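Local coordinates for MdbA protein (Corynebacterium matruchotii ATCC 14266, PDB 6BO0) that probably catalyses the formation of disulfide bonds in exported proteins, as a thiol-disulfide oxidoreductase of the DsbA family, at residues 111-115 with 135-139; 99-104 with 142-148; 90-95 with 154-159; 39-45 with 73-79; 15-19 with 64-68. One frame throughout, in Å; residues are numbered along the deposited sequence.

Interactions 1, 2 and 3 belong to the all-helical part of the chain, whereas interaction 4 joins two parallel strands of the central sheet and interaction 5 ties an N-terminal loop to the helix linking those strands. Interactions 2 and 3 share helix 89-103, and interaction 1 packs beside it through Phe-112 on Ile-100. Contacts 1, 3 and 4 are buried: the first is almost wholly apolar, the third rests on a ring against a glycine, and the fourth on backbone hydrogen bonds. Interactions 2 and 5 lie nearer the surface and use lysines and carboxylates. Arg-113 to Glu-45 and Phe-158 to Thr-78 link helices to sheet, and Val-74 meets Ile-67 between interactions 4 and 5.

Interaction 1 of 5, residues 111-115 with 135-139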
# COMPACT_ATOMS: atom_id res chain seq x y z
N ASN A 111 2.14 7.66 4.41
CA ASN A 111 2.90 8.61 3.62
C ASN A 111 3.84 7.94 2.60
O ASN A 111 3.99 8.43 1.48
CB ASN A 111 3.66 9.59 4.51
CG ASN A 111 2.75 10.60 5.16
OD1 ASN A 111 1.97 11.25 4.47
ND2 ASN A 111 2.81 10.72 6.48
N PHE A 112 4.43 6.81 2.98
CA PHE A 112 5.30 6.07 2.07
C PHE A 112 4.51 5.49 0.90
O PHE A 112 4.94 5.57 -0.25
CB PHE A 112 6.06 5.00 2.83
CG PHE A 112 7.22 4.40 2.09
CD1 PHE A 112 8.44 5.02 2.09
CD2 PHE A 112 7.09 3.21 1.40
CE1 PHE A 112 9.53 4.47 1.44
CE2 PHE A 112 8.18 2.63 0.77
CZ PHE A 112 9.39 3.29 0.78
N ARG A 113 3.33 4.94 1.20
CA ARG A 113 2.47 4.42 0.13
C ARG A 113 2.07 5.54 -0.82
O ARG A 113 2.09 5.36 -2.05
CB ARG A 113 1.25 3.72 0.72
CG ARG A 113 0.22 3.30 -0.31
CD ARG A 113 -0.92 2.51 0.28
NE ARG A 113 -1.95 2.24 -0.73
CZ ARG A 113 -2.93 3.07 -1.06
NH1 ARG A 113 -3.10 4.22 -0.43
NH2 ARG A 113 -3.75 2.75 -2.05
N THR A 114 1.67 6.67 -0.27
CA THR A 114 1.30 7.82 -1.11
C THR A 114 2.47 8.23 -2.00
O THR A 114 2.30 8.48 -3.20
CB THR A 114 0.83 9.00 -0.27
OG1 THR A 114 -0.34 8.62 0.46
CG2 THR A 114 0.51 10.22 -1.15
N MET A 115 3.65 8.32 -1.41
CA MET A 115 4.83 8.67 -2.17
C MET A 115 5.08 7.69 -3.31
O MET A 115 5.32 8.09 -4.44
CB MET A 115 6.02 8.79 -1.21
CG MET A 115 7.35 9.10 -1.87
SD MET A 115 8.18 7.72 -2.64
CE MET A 115 8.55 6.69 -1.22
N MET A 135 14.52 6.74 1.36
CA MET A 135 13.24 7.47 1.28
C MET A 135 12.39 7.26 2.56
O MET A 135 11.78 8.18 3.08
CB MET A 135 12.48 7.03 0.02
CG MET A 135 13.20 7.40 -1.27
SD MET A 135 12.59 6.46 -2.68
CE MET A 135 11.71 7.70 -3.58
N ALA A 136 12.41 6.03 3.04
CA ALA A 136 11.70 5.69 4.27
C ALA A 136 12.25 6.49 5.44
O ALA A 136 11.49 6.99 6.29
CB ALA A 136 11.77 4.19 4.54
N LYS A 137 13.58 6.63 5.50
CA LYS A 137 14.20 7.43 6.57
C LYS A 137 13.71 8.88 6.51
O LYS A 137 13.35 9.46 7.53
CB LYS A 137 15.71 7.36 6.47
CG LYS A 137 16.43 8.08 7.61
CD LYS A 137 17.93 7.90 7.53
CE LYS A 137 18.64 8.61 8.68
NZ LYS A 137 18.30 8.01 10.00
N ILE A 138 13.69 9.45 5.31
CA ILE A 138 13.25 10.82 5.13
C ILE A 138 11.78 10.99 5.61
O ILE A 138 11.42 12.03 6.18
CB ILE A 138 13.43 11.25 3.65
CG1 ILE A 138 14.93 11.38 3.30
CG2 ILE A 138 12.73 12.58 3.36
CD1 ILE A 138 15.25 11.39 1.82
N LEU A 139 10.96 9.95 5.40
CA LEU A 139 9.55 9.97 5.79
C LEU A 139 9.31 9.51 7.23
O LEU A 139 8.17 9.32 7.61
CB LEU A 139 8.71 9.19 4.81
CG LEU A 139 8.68 9.81 3.41
CD1 LEU A 139 7.67 9.03 2.56
CD2 LEU A 139 8.35 11.29 3.39
O HOH W 1 5.65 10.20 7.50
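Residues 111-115 form a helical turn within helix 106-118, while 135-138 make the last turn of helix 129-138 and Leu-139 is the first residue to leave it (phi/psi -88/11°). The closest alpha carbons are Phe-112 CA and Ala-136 CA, 6.8 Å apart. Phe-112, with chi1 t, directs its ring edge at the second helix: CE1 lies 3.6 Å from Ala-136 N and 3.8 Å from Ala-136 CB, a close approach that the small alanine allows. Leu-139 fills the space between the helices, its CD1 standing 3.8 Å from Phe-112 CA and 4.1 Å from Met-115 CB. The flexible thioethers meet at Met-115 SD and Met-135 CE, 3.7 Å apart. Phe-112 and Ala-136 both touch Ile-100, so the two helices pack together beside helix 89-103, consistent with the helical insertion of DsbA-like thioredoxin folds. The polar exception is a water that accepts from Asn-111 ND2 (3.1 Å) and donates to Leu-139 O (2.7 Å), while Asn-111 OD1 binds Glu-15 N. With no direct hydrogen bond between the segments, their cohesion comes mainly from dispersion and the exclusion of solvent, and the single water serves a carbonyl at the helix end.

Interaction 2 of 5, residues 99-104 with 142-148; sequences TIAKDD and KDETVKK
Two successive aspartates supply most of the acceptors. Asp-103 (chi1 m) forms a salt bridge through OD2 to Lys-148 NZ at 2.8 Å, the lysine torsions being m, t, t, t; Asp-103 OD1 and Lys-148 NZ both bond Tyr-154 OH. Asp-104 OD2 accepts from Lys-142 N (2.8 Å, 161°) and from Thr-145 OG1 (2.7 Å, chi1 m), a placement suited to a carboxylate facing the start of a helix. Lys-142 NZ, in the conformer given, donates a hydrogen bond to Asp-103 O (2.5 Å). One water donates to Asp-103 OD2 and Thr-145 OG1, both at 2.9 Å; another to Thr-99 OG1 and Lys-148 O, both at 2.8 Å, Thr-99 OG1 also bonding Thr-95 O. Residues 99-103 are helical, Asp-104 leaves the helix (-129/-168°), and Lys-142 holds the N-cap position before helical 143-148. The axes cross at 143°, 9.9 Å apart, with Ile-100 CA 6.4 Å from Thr-145 CA. Packing is slight: Ile-100 CG1 to Thr-145 CG2, 3.9 Å, and Thr-99 CG2 to Lys-148 CB, 3.8 Å. One salt bridge and several hydrogen bonds thus join the C-terminal end of helix 89-103 to helix 143-151, whose start meets the Asp-104 carboxylate.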
# COMPACT_ATOMS: atom_id res chain seq x y z
N THR A 99 7.45 -3.71 4.83
CA THR A 99 8.34 -3.63 5.99
C THR A 99 7.88 -2.52 6.94
O THR A 99 7.83 -2.70 8.17
CB THR A 99 9.79 -3.35 5.54
OG1 THR A 99 10.22 -4.37 4.64
CG2 THR A 99 10.74 -3.31 6.72
N ILE A 100 7.52 -1.37 6.36
CA ILE A 100 6.99 -0.28 7.17
C ILE A 100 5.64 -0.66 7.79
O ILE A 100 5.39 -0.40 8.97
CB ILE A 100 6.88 1.01 6.32
CG1 ILE A 100 8.25 1.42 5.78
CG2 ILE A 100 6.24 2.13 7.07
CD1 ILE A 100 8.20 2.50 4.73
N ALA A 101 4.78 -1.29 7.00
CA ALA A 101 3.47 -1.71 7.52
C ALA A 101 3.61 -2.64 8.71
O ALA A 101 2.82 -2.55 9.65
CB ALA A 101 2.67 -2.40 6.43
N LYS A 102 4.56 -3.57 8.63
CA LYS A 102 4.70 -4.59 9.64
C LYS A 102 5.41 -4.07 10.90
O LYS A 102 5.03 -4.42 12.02
CB LYS A 102 5.46 -5.80 9.07
CG LYS A 102 5.42 -7.01 9.99
CD LYS A 102 6.10 -8.22 9.39
CE LYS A 102 5.93 -9.38 10.33
NZ LYS A 102 6.45 -10.67 9.85
N ASP A 103 6.44 -3.24 10.71
CA ASP A 103 7.34 -2.84 11.82
C ASP A 103 7.24 -1.41 12.28
O ASP A 103 7.88 -1.04 13.27
CB ASP A 103 8.80 -2.92 11.42
CG ASP A 103 9.30 -4.29 11.32
OD1 ASP A 103 8.54 -5.26 11.33
OD2 ASP A 103 10.55 -4.40 11.23
N ASP A 104 6.52 -0.58 11.56
CA ASP A 104 6.58 0.83 11.77
C ASP A 104 5.18 1.40 11.94
O ASP A 104 4.23 0.67 12.18
CB ASP A 104 7.41 1.50 10.66
CG ASP A 104 8.26 2.65 11.16
OD1 ASP A 104 7.68 3.68 11.59
OD2 ASP A 104 9.50 2.53 11.14
N LYS A 142 11.62 4.28 11.59
CA LYS A 142 12.58 3.89 12.61
C LYS A 142 13.88 3.42 11.98
O LYS A 142 13.89 2.88 10.87
CB LYS A 142 12.02 2.76 13.47
CG LYS A 142 10.83 3.16 14.36
CD LYS A 142 10.37 2.01 15.27
CE LYS A 142 9.58 0.94 14.51
NZ LYS A 142 9.05 -0.19 15.35
N ASP A 143 14.98 3.56 12.72
CA ASP A 143 16.29 3.12 12.26
C ASP A 143 16.27 1.66 11.83
O ASP A 143 16.84 1.29 10.80
CB ASP A 143 17.33 3.35 13.37
CG ASP A 143 17.49 4.79 13.79
OD1 ASP A 143 17.15 5.70 13.02
OD2 ASP A 143 18.01 5.01 14.91
N GLU A 144 15.65 0.80 12.64
CA GLU A 144 15.64 -0.63 12.33
C GLU A 144 14.81 -0.92 11.07
O GLU A 144 15.12 -1.86 10.32
CB GLU A 144 15.10 -1.40 13.54
CG GLU A 144 15.09 -2.90 13.38
CD GLU A 144 16.45 -3.57 13.31
OE1 GLU A 144 17.53 -2.90 13.42
OE2 GLU A 144 16.45 -4.80 13.10
N THR A 145 13.75 -0.14 10.87
CA THR A 145 12.93 -0.31 9.66
C THR A 145 13.74 0.01 8.41
O THR A 145 13.69 -0.71 7.43
CB THR A 145 11.70 0.57 9.73
OG1 THR A 145 10.96 0.23 10.91
CG2 THR A 145 10.81 0.47 8.50
N VAL A 146 14.48 1.10 8.47
CA VAL A 146 15.34 1.51 7.37
C VAL A 146 16.34 0.39 7.05
O VAL A 146 16.54 0.03 5.89
CB VAL A 146 16.04 2.85 7.72
CG1 VAL A 146 17.05 3.24 6.65
CG2 VAL A 146 15.02 3.97 7.87
N LYS A 147 16.98 -0.15 8.10
CA LYS A 147 17.91 -1.25 7.89
C LYS A 147 17.23 -2.46 7.23
O LYS A 147 17.77 -3.06 6.30
CB LYS A 147 18.53 -1.65 9.23
CG LYS A 147 19.57 -2.75 9.13
CD LYS A 147 19.89 -3.35 10.48
CE LYS A 147 20.62 -2.36 11.34
NZ LYS A 147 20.98 -3.02 12.61
N LYS A 148 16.04 -2.84 7.73
CA LYS A 148 15.38 -4.02 7.21
C LYS A 148 14.99 -3.82 5.75
O LYS A 148 14.99 -4.77 4.97
CB LYS A 148 14.16 -4.36 8.02
CG LYS A 148 14.50 -5.02 9.35
CD LYS A 148 13.21 -5.49 10.00
CE LYS A 148 13.42 -5.98 11.40
NZ LYS A 148 12.15 -6.61 11.82
O HOH W 2 12.54 -5.90 4.11
O HOH W 3 11.88 -2.12 12.34

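Interaction 3 of 5, residues 90-95 with 154-159; sequences SNKAGT and YSDEFK
Phe-158 (chi1 t, chi2 76°) lays its ring over the backbone of Gly-94: Gly-94 CA sits 4.0 Å from the ring centroid, 26° off the normal, a CH-pi contact. Glycine suits the place because a CB there would stand 2.3 Å from Phe-158 CZ. Asn-91 OD1 meets the ring edge at CE2, 3.7 Å away, and Thr-95 OG1 lies 3.4 Å from Phe-158 CB. Both segments are helical, Tyr-154 holding the N-cap position; their axes cross at 107°, 9.5 Å apart, with Thr-95 CA 5.6 Å from Ser-155 CA and Asn-91 CA 7.3 Å from Lys-159 CA. Thr-95 (chi1 m) bonds OG1 to Asn-91 O at 2.8 Å and brings CG2 3.6 Å from Ser-155 OG. One water donates to Asn-91 OD1 (3.1 Å) and Ser-155 O (3.0 Å); Asn-91 ND2 binds Asp-83. With Phe-158 also touching Thr-78, the crossing joins helix 89-103 to long helix 155-172, which leads back to the sheet, as in the helical insertion of DsbA-like thioredoxin folds.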
# COMPACT_ATOMS: atom_id res chain seq x y z
N SER A 90 7.96 -3.62 -8.65
CA SER A 90 6.79 -3.96 -7.85
C SER A 90 7.16 -4.70 -6.58
O SER A 90 6.58 -4.48 -5.50
CB SER A 90 5.78 -4.77 -8.66
OG SER A 90 5.37 -4.05 -9.82
N ASN A 91 8.15 -5.60 -6.70
CA ASN A 91 8.66 -6.32 -5.55
C ASN A 91 9.46 -5.43 -4.61
O ASN A 91 9.31 -5.54 -3.38
CB ASN A 91 9.53 -7.49 -6.00
CG ASN A 91 8.69 -8.71 -6.32
OD1 ASN A 91 8.17 -9.36 -5.40
ND2 ASN A 91 8.51 -9.01 -7.60
N LYS A 92 10.32 -4.58 -5.14
CA LYS A 92 11.15 -3.74 -4.26
C LYS A 92 10.29 -2.73 -3.50
O LYS A 92 10.40 -2.59 -2.28
CB LYS A 92 12.26 -3.07 -5.05
CG LYS A 92 13.28 -4.06 -5.64
CD LYS A 92 14.14 -3.44 -6.73
CE LYS A 92 14.87 -4.48 -7.53
NZ LYS A 92 15.67 -3.86 -8.62
N ALA A 93 9.46 -2.02 -4.23
CA ALA A 93 8.56 -1.06 -3.60
C ALA A 93 7.59 -1.75 -2.65
O ALA A 93 7.36 -1.26 -1.54
CB ALA A 93 7.80 -0.28 -4.66
N GLY A 94 7.04 -2.89 -3.08
CA GLY A 94 6.14 -3.61 -2.23
C GLY A 94 6.80 -4.10 -0.96
O GLY A 94 6.23 -4.01 0.13
N THR A 95 8.02 -4.63 -1.08
CA THR A 95 8.76 -5.08 0.11
C THR A 95 9.01 -3.93 1.06
O THR A 95 8.88 -4.06 2.28
CB THR A 95 10.08 -5.75 -0.32
OG1 THR A 95 9.79 -6.96 -1.02
CG2 THR A 95 10.93 -6.10 0.87
N TYR A 154 12.42 -8.71 4.53
CA TYR A 154 11.11 -9.26 4.23
C TYR A 154 10.88 -9.52 2.75
O TYR A 154 9.71 -9.74 2.35
CB TYR A 154 10.00 -8.36 4.79
CG TYR A 154 9.99 -8.24 6.30
CD1 TYR A 154 10.04 -9.36 7.13
CD2 TYR A 154 9.87 -7.01 6.88
CE1 TYR A 154 9.98 -9.20 8.52
CE2 TYR A 154 9.79 -6.84 8.24
CZ TYR A 154 9.86 -7.93 9.06
OH TYR A 154 9.78 -7.73 10.41
N SER A 155 11.91 -9.54 1.92
CA SER A 155 11.70 -9.80 0.50
C SER A 155 10.99 -11.10 0.21
O SER A 155 10.07 -11.16 -0.60
CB SER A 155 13.01 -9.73 -0.25
OG SER A 155 13.51 -8.40 -0.24
N ASP A 156 11.40 -12.16 0.88
CA ASP A 156 10.78 -13.44 0.62
C ASP A 156 9.37 -13.52 1.20
O ASP A 156 8.47 -14.07 0.58
CB ASP A 156 11.69 -14.55 1.13
CG ASP A 156 12.97 -14.71 0.28
OD1 ASP A 156 13.05 -14.14 -0.84
OD2 ASP A 156 13.88 -15.43 0.72
N GLU A 157 9.18 -12.95 2.39
CA GLU A 157 7.85 -12.88 2.98
C GLU A 157 6.90 -12.12 2.05
O GLU A 157 5.76 -12.53 1.82
CB GLU A 157 7.97 -12.20 4.32
CG GLU A 157 6.72 -12.19 5.17
CD GLU A 157 7.04 -11.91 6.64
OE1 GLU A 157 7.90 -12.60 7.21
OE2 GLU A 157 6.44 -11.02 7.23
N PHE A 158 7.39 -11.03 1.46
CA PHE A 158 6.59 -10.24 0.56
C PHE A 158 6.23 -11.02 -0.71
O PHE A 158 5.13 -10.90 -1.23
CB PHE A 158 7.27 -8.92 0.20
CG PHE A 158 6.43 -8.13 -0.79
CD1 PHE A 158 5.29 -7.46 -0.35
CD2 PHE A 158 6.68 -8.20 -2.14
CE1 PHE A 158 4.45 -6.85 -1.27
CE2 PHE A 158 5.84 -7.59 -3.06
CZ PHE A 158 4.72 -6.92 -2.61
N LYS A 159 7.16 -11.82 -1.23
CA LYS A 159 6.83 -12.65 -2.40
C LYS A 159 5.59 -13.50 -2.13
O LYS A 159 4.69 -13.63 -2.99
CB LYS A 159 8.00 -13.54 -2.81
CG LYS A 159 9.17 -12.81 -3.46
CD LYS A 159 10.27 -13.79 -3.87
CE LYS A 159 11.65 -13.15 -3.84
NZ LYS A 159 12.67 -14.05 -4.45
O HOH W 4 10.22 -9.52 -3.11

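Interaction 4 of 5, residues 39-45 with 73-79; sequences KTVDIYE and KVNIRTM
Segments 39-45 and 73-79, on strands 39-45 and 72-78, form the parallel pair of a thioredoxin-fold beta-alpha-beta crossover through helix 51-68. Their axes lie 4.7 Å apart at 18°, pairing Thr-40 with Lys-73 through Glu-45 with Thr-78. Odd residues carry the hydrogen-bond ladder: N of Lys-73, Asn-75, Arg-77 and Met-79 donates in turn to O of Lys-39, Val-41, Ile-43 and Glu-45 (each 2.8 Å), and N of Val-41, Ile-43 and Glu-45 to O of Lys-73, Asn-75 and Arg-77 (2.9, 2.9 and 3.2 Å). Asp-42 and Tyr-44 bond strand 181-184 instead. Asp-42 OD1 (chi1 m) accepts from Asn-75 ND2 (3.0 Å), from a water (3.0 Å) that accepts from Arg-77 NH2 (3.1 Å), and, in a salt bridge, from Arg-77 NE (2.8 Å; chi1 m); Asn-165 binds Arg-77 NH1. The face of Ile-43 and Val-74 is apolar but ends in Glu-45 and Thr-78: Glu-45 OE1 pairs with Arg-113, and a water donating to Glu-45 OE2 (2.6 Å) lies 2.7 Å from Thr-78 OG1.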
# COMPACT_ATOMS: atom_id res chain seq x y z
N LYS A 39 -17.33 -1.85 7.45
CA LYS A 39 -17.25 -2.60 6.20
C LYS A 39 -15.79 -2.96 5.90
O LYS A 39 -14.90 -2.16 6.08
CB LYS A 39 -17.81 -1.76 5.08
CG LYS A 39 -19.33 -1.60 5.16
CD LYS A 39 -19.82 -0.73 4.04
CE LYS A 39 -21.30 -0.88 3.79
NZ LYS A 39 -22.12 -0.39 4.91
N THR A 40 -15.59 -4.16 5.38
CA THR A 40 -14.26 -4.60 4.94
C THR A 40 -14.07 -4.19 3.49
O THR A 40 -14.85 -4.58 2.64
CB THR A 40 -14.11 -6.11 5.12
OG1 THR A 40 -14.22 -6.43 6.52
CG2 THR A 40 -12.75 -6.60 4.63
N VAL A 41 -13.01 -3.45 3.21
CA VAL A 41 -12.72 -2.97 1.87
C VAL A 41 -11.37 -3.57 1.48
O VAL A 41 -10.34 -3.22 2.04
CB VAL A 41 -12.71 -1.44 1.77
CG1 VAL A 41 -12.44 -1.01 0.34
CG2 VAL A 41 -14.02 -0.86 2.29
N ASP A 42 -11.38 -4.47 0.51
CA ASP A 42 -10.15 -5.08 -0.02
C ASP A 42 -9.72 -4.32 -1.26
O ASP A 42 -10.52 -4.17 -2.20
CB ASP A 42 -10.39 -6.55 -0.35
CG ASP A 42 -10.63 -7.40 0.88
OD1 ASP A 42 -9.71 -7.53 1.70
OD2 ASP A 42 -11.74 -7.98 1.04
N ILE A 43 -8.47 -3.87 -1.28
CA ILE A 43 -7.92 -3.11 -2.39
C ILE A 43 -6.69 -3.84 -2.91
O ILE A 43 -5.66 -3.90 -2.24
CB ILE A 43 -7.55 -1.67 -1.98
CG1 ILE A 43 -8.78 -0.98 -1.39
CG2 ILE A 43 -6.96 -0.91 -3.17
CD1 ILE A 43 -8.51 0.42 -0.90
N TYR A 44 -6.82 -4.40 -4.10
CA TYR A 44 -5.73 -5.11 -4.76
C TYR A 44 -5.00 -4.13 -5.67
O TYR A 44 -5.59 -3.52 -6.55
CB TYR A 44 -6.30 -6.27 -5.59
CG TYR A 44 -6.97 -7.34 -4.73
CD1 TYR A 44 -8.28 -7.23 -4.35
CD2 TYR A 44 -6.26 -8.46 -4.32
CE1 TYR A 44 -8.88 -8.22 -3.59
CE2 TYR A 44 -6.84 -9.43 -3.57
CZ TYR A 44 -8.16 -9.31 -3.20
OH TYR A 44 -8.71 -10.31 -2.43
N GLU A 45 -3.69 -3.99 -5.45
CA GLU A 45 -2.92 -3.00 -6.16
C GLU A 45 -1.46 -3.43 -6.34
O GLU A 45 -0.97 -4.30 -5.61
CB GLU A 45 -3.02 -1.64 -5.48
CG GLU A 45 -2.42 -1.61 -4.08
CD GLU A 45 -2.48 -0.26 -3.38
OE1 GLU A 45 -3.31 0.57 -3.79
OE2 GLU A 45 -1.72 -0.07 -2.39
N LYS A 73 -12.74 -0.96 7.44
CA LYS A 73 -11.46 -1.60 7.69
C LYS A 73 -10.91 -1.85 6.29
O LYS A 73 -11.52 -2.58 5.50
CB LYS A 73 -11.66 -2.94 8.40
CG LYS A 73 -10.43 -3.83 8.50
CD LYS A 73 -10.72 -5.18 9.13
CE LYS A 73 -10.70 -5.09 10.64
NZ LYS A 73 -10.98 -6.41 11.26
N VAL A 74 -9.76 -1.24 5.96
CA VAL A 74 -9.18 -1.37 4.63
C VAL A 74 -8.06 -2.39 4.67
O VAL A 74 -7.13 -2.29 5.50
CB VAL A 74 -8.67 -0.02 4.09
CG1 VAL A 74 -7.78 -0.20 2.87
CG2 VAL A 74 -9.82 0.91 3.75
N ASN A 75 -8.15 -3.37 3.78
CA ASN A 75 -7.07 -4.32 3.54
C ASN A 75 -6.37 -3.95 2.25
O ASN A 75 -6.91 -4.15 1.15
CB ASN A 75 -7.65 -5.72 3.41
CG ASN A 75 -8.18 -6.27 4.70
OD1 ASN A 75 -7.66 -6.01 5.78
ND2 ASN A 75 -9.22 -7.09 4.59
N ILE A 76 -5.15 -3.42 2.36
CA ILE A 76 -4.30 -3.20 1.20
C ILE A 76 -3.67 -4.54 0.86
O ILE A 76 -2.94 -5.11 1.68
CB ILE A 76 -3.22 -2.12 1.47
CG1 ILE A 76 -3.84 -0.78 1.88
CG2 ILE A 76 -2.30 -2.01 0.26
CD1 ILE A 76 -4.69 -0.11 0.84
N ARG A 77 -3.98 -5.02 -0.34
CA ARG A 77 -3.55 -6.33 -0.81
C ARG A 77 -2.63 -6.15 -2.01
O ARG A 77 -3.04 -6.10 -3.16
CB ARG A 77 -4.79 -7.18 -1.14
CG ARG A 77 -5.57 -7.54 0.11
CD ARG A 77 -6.65 -8.56 -0.15
NE ARG A 77 -7.38 -8.95 1.07
CZ ARG A 77 -6.94 -9.78 1.98
NH1 ARG A 77 -5.75 -10.36 1.84
NH2 ARG A 77 -7.68 -10.05 3.04
N THR A 78 -1.34 -6.03 -1.69
CA THR A 78 -0.34 -5.74 -2.69
C THR A 78 -0.03 -6.97 -3.52
O THR A 78 0.03 -8.08 -3.00
CB THR A 78 0.93 -5.21 -2.03
OG1 THR A 78 0.58 -4.23 -1.06
CG2 THR A 78 1.90 -4.59 -3.06
N MET A 79 0.18 -6.72 -4.82
CA MET A 79 0.52 -7.73 -5.81
C MET A 79 1.77 -7.29 -6.57
O MET A 79 2.25 -6.16 -6.42
CB MET A 79 -0.66 -7.98 -6.76
CG MET A 79 -1.88 -8.58 -6.01
SD MET A 79 -3.19 -9.18 -7.03
CE MET A 79 -3.44 -7.69 -7.85
O HOH W 5 -10.78 -9.85 3.28
O HOH W 6 0.26 -1.67 -1.88

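Interaction 5 of 5, residues 15-19 with 64-68; sequences ETTAF and KKLIE
Charged and polar links centre on Glu-68 OE2. This atom accepts a hydrogen bond from Ala-18 N at 2.9 Å (134°) and, from Lys-64 one turn earlier in the same helix, a hydrogen bond from NZ (2.9 Å) that is part of a salt bridge. Glu-68 has chi1 m and chi2 t; Lys-64 runs t, t, t and then m at chi4, long enough for its ammonium to arrive beside the loop. Glu-15 OE2 bonds Trp-110 NE1.

Waters add two links. One is 2.8 Å from Thr-16 OG1 and accepts weakly from Lys-64 NZ at 3.2 Å; another sits 2.7 Å from both Ala-18 O and Glu-68 O, near the end of the helix.

In the fold, 64-68 is the last turn of helix 51-68, the connection in the thioredoxin beta-alpha-beta unit, with Glu-68 N bonded to Lys-64 O at 2.9 Å. Residues 15-19 form an extended loop between helix 9-12 and strand 20-24. Ala-18 CA and Glu-68 CA approach to 5.5 Å.

Apolar packing belongs to Phe-19 (chi1 p), which turns inward toward the helix. Its CB is 3.6 Å from Ile-67 CG2, a branched side chain that also reaches Val-74 and Leu-30 of the sheet. The ring presents its edge to the methylene carbons of the charged residues: Phe-19 CD2 lies 3.7 Å from Glu-68 CG, and Phe-19 CE2 lies 4.1 Å from Lys-64 CG.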
# COMPACT_ATOMS: atom_id res chain seq x y z
N GLU A 15 1.25 13.70 5.86
CA GLU A 15 -0.06 13.64 6.46
C GLU A 15 -0.03 12.98 7.82
O GLU A 15 0.84 12.15 8.10
CB GLU A 15 -0.97 12.84 5.59
CG GLU A 15 -1.28 13.51 4.28
CD GLU A 15 -2.31 12.71 3.55
OE1 GLU A 15 -3.49 12.81 3.95
OE2 GLU A 15 -1.92 11.92 2.65
N THR A 16 -0.98 13.38 8.67
CA THR A 16 -1.19 12.73 9.94
C THR A 16 -2.23 11.67 9.77
O THR A 16 -3.10 11.78 8.88
CB THR A 16 -1.72 13.71 10.96
OG1 THR A 16 -2.90 14.33 10.42
CG2 THR A 16 -0.65 14.74 11.28
N THR A 17 -2.14 10.63 10.57
CA THR A 17 -3.11 9.55 10.54
C THR A 17 -3.65 9.30 11.93
O THR A 17 -3.00 9.63 12.94
CB THR A 17 -2.47 8.25 10.00
OG1 THR A 17 -1.33 7.92 10.79
CG2 THR A 17 -2.01 8.43 8.53
N ALA A 18 -4.86 8.77 11.99
CA ALA A 18 -5.51 8.37 13.26
C ALA A 18 -6.11 6.99 13.03
O ALA A 18 -7.32 6.79 13.18
CB ALA A 18 -6.56 9.37 13.73
N PHE A 19 -5.26 6.02 12.79
CA PHE A 19 -5.67 4.64 12.68
C PHE A 19 -4.48 3.73 12.90
O PHE A 19 -3.33 4.21 13.09
CB PHE A 19 -6.36 4.35 11.34
CG PHE A 19 -5.58 4.75 10.12
CD1 PHE A 19 -4.53 3.98 9.63
CD2 PHE A 19 -5.87 5.94 9.46
CE1 PHE A 19 -3.82 4.37 8.50
CE2 PHE A 19 -5.17 6.32 8.33
CZ PHE A 19 -4.13 5.54 7.86
N LYS A 64 -9.03 7.78 3.73
CA LYS A 64 -8.42 8.05 5.03
C LYS A 64 -9.46 8.44 6.09
O LYS A 64 -9.47 7.94 7.22
CB LYS A 64 -7.40 9.16 4.89
CG LYS A 64 -6.59 9.43 6.12
CD LYS A 64 -5.56 10.50 5.80
CE LYS A 64 -4.78 10.95 7.00
NZ LYS A 64 -5.54 11.89 7.87
N LYS A 65 -10.40 9.27 5.69
CA LYS A 65 -11.44 9.70 6.61
C LYS A 65 -12.36 8.56 7.01
O LYS A 65 -12.71 8.41 8.19
CB LYS A 65 -12.24 10.84 6.01
CG LYS A 65 -13.34 11.33 6.97
CD LYS A 65 -13.89 12.70 6.63
CE LYS A 65 -15.11 13.05 7.49
NZ LYS A 65 -14.83 12.98 8.95
N LEU A 66 -12.77 7.75 6.03
CA LEU A 66 -13.60 6.60 6.33
C LEU A 66 -12.90 5.66 7.32
O LEU A 66 -13.54 5.11 8.22
CB LEU A 66 -14.00 5.86 5.06
CG LEU A 66 -14.93 6.61 4.10
CD1 LEU A 66 -15.05 5.81 2.84
CD2 LEU A 66 -16.29 6.88 4.72
N ILE A 67 -11.59 5.46 7.15
CA ILE A 67 -10.86 4.60 8.09
C ILE A 67 -10.85 5.24 9.49
O ILE A 67 -11.19 4.63 10.52
CB ILE A 67 -9.40 4.36 7.65
CG1 ILE A 67 -9.33 3.63 6.30
CG2 ILE A 67 -8.66 3.51 8.71
CD1 ILE A 67 -7.97 3.69 5.65
N GLU A 68 -10.48 6.50 9.53
CA GLU A 68 -10.33 7.16 10.81
C GLU A 68 -11.64 7.14 11.60
O GLU A 68 -11.67 6.90 12.82
CB GLU A 68 -9.83 8.59 10.61
CG GLU A 68 -8.36 8.57 10.19
CD GLU A 68 -7.73 9.91 9.98
OE1 GLU A 68 -8.44 10.92 9.92
OE2 GLU A 68 -6.47 9.95 9.88
O HOH W 7 -5.30 14.82 9.02
O HOH W 8 -9.60 7.63 14.44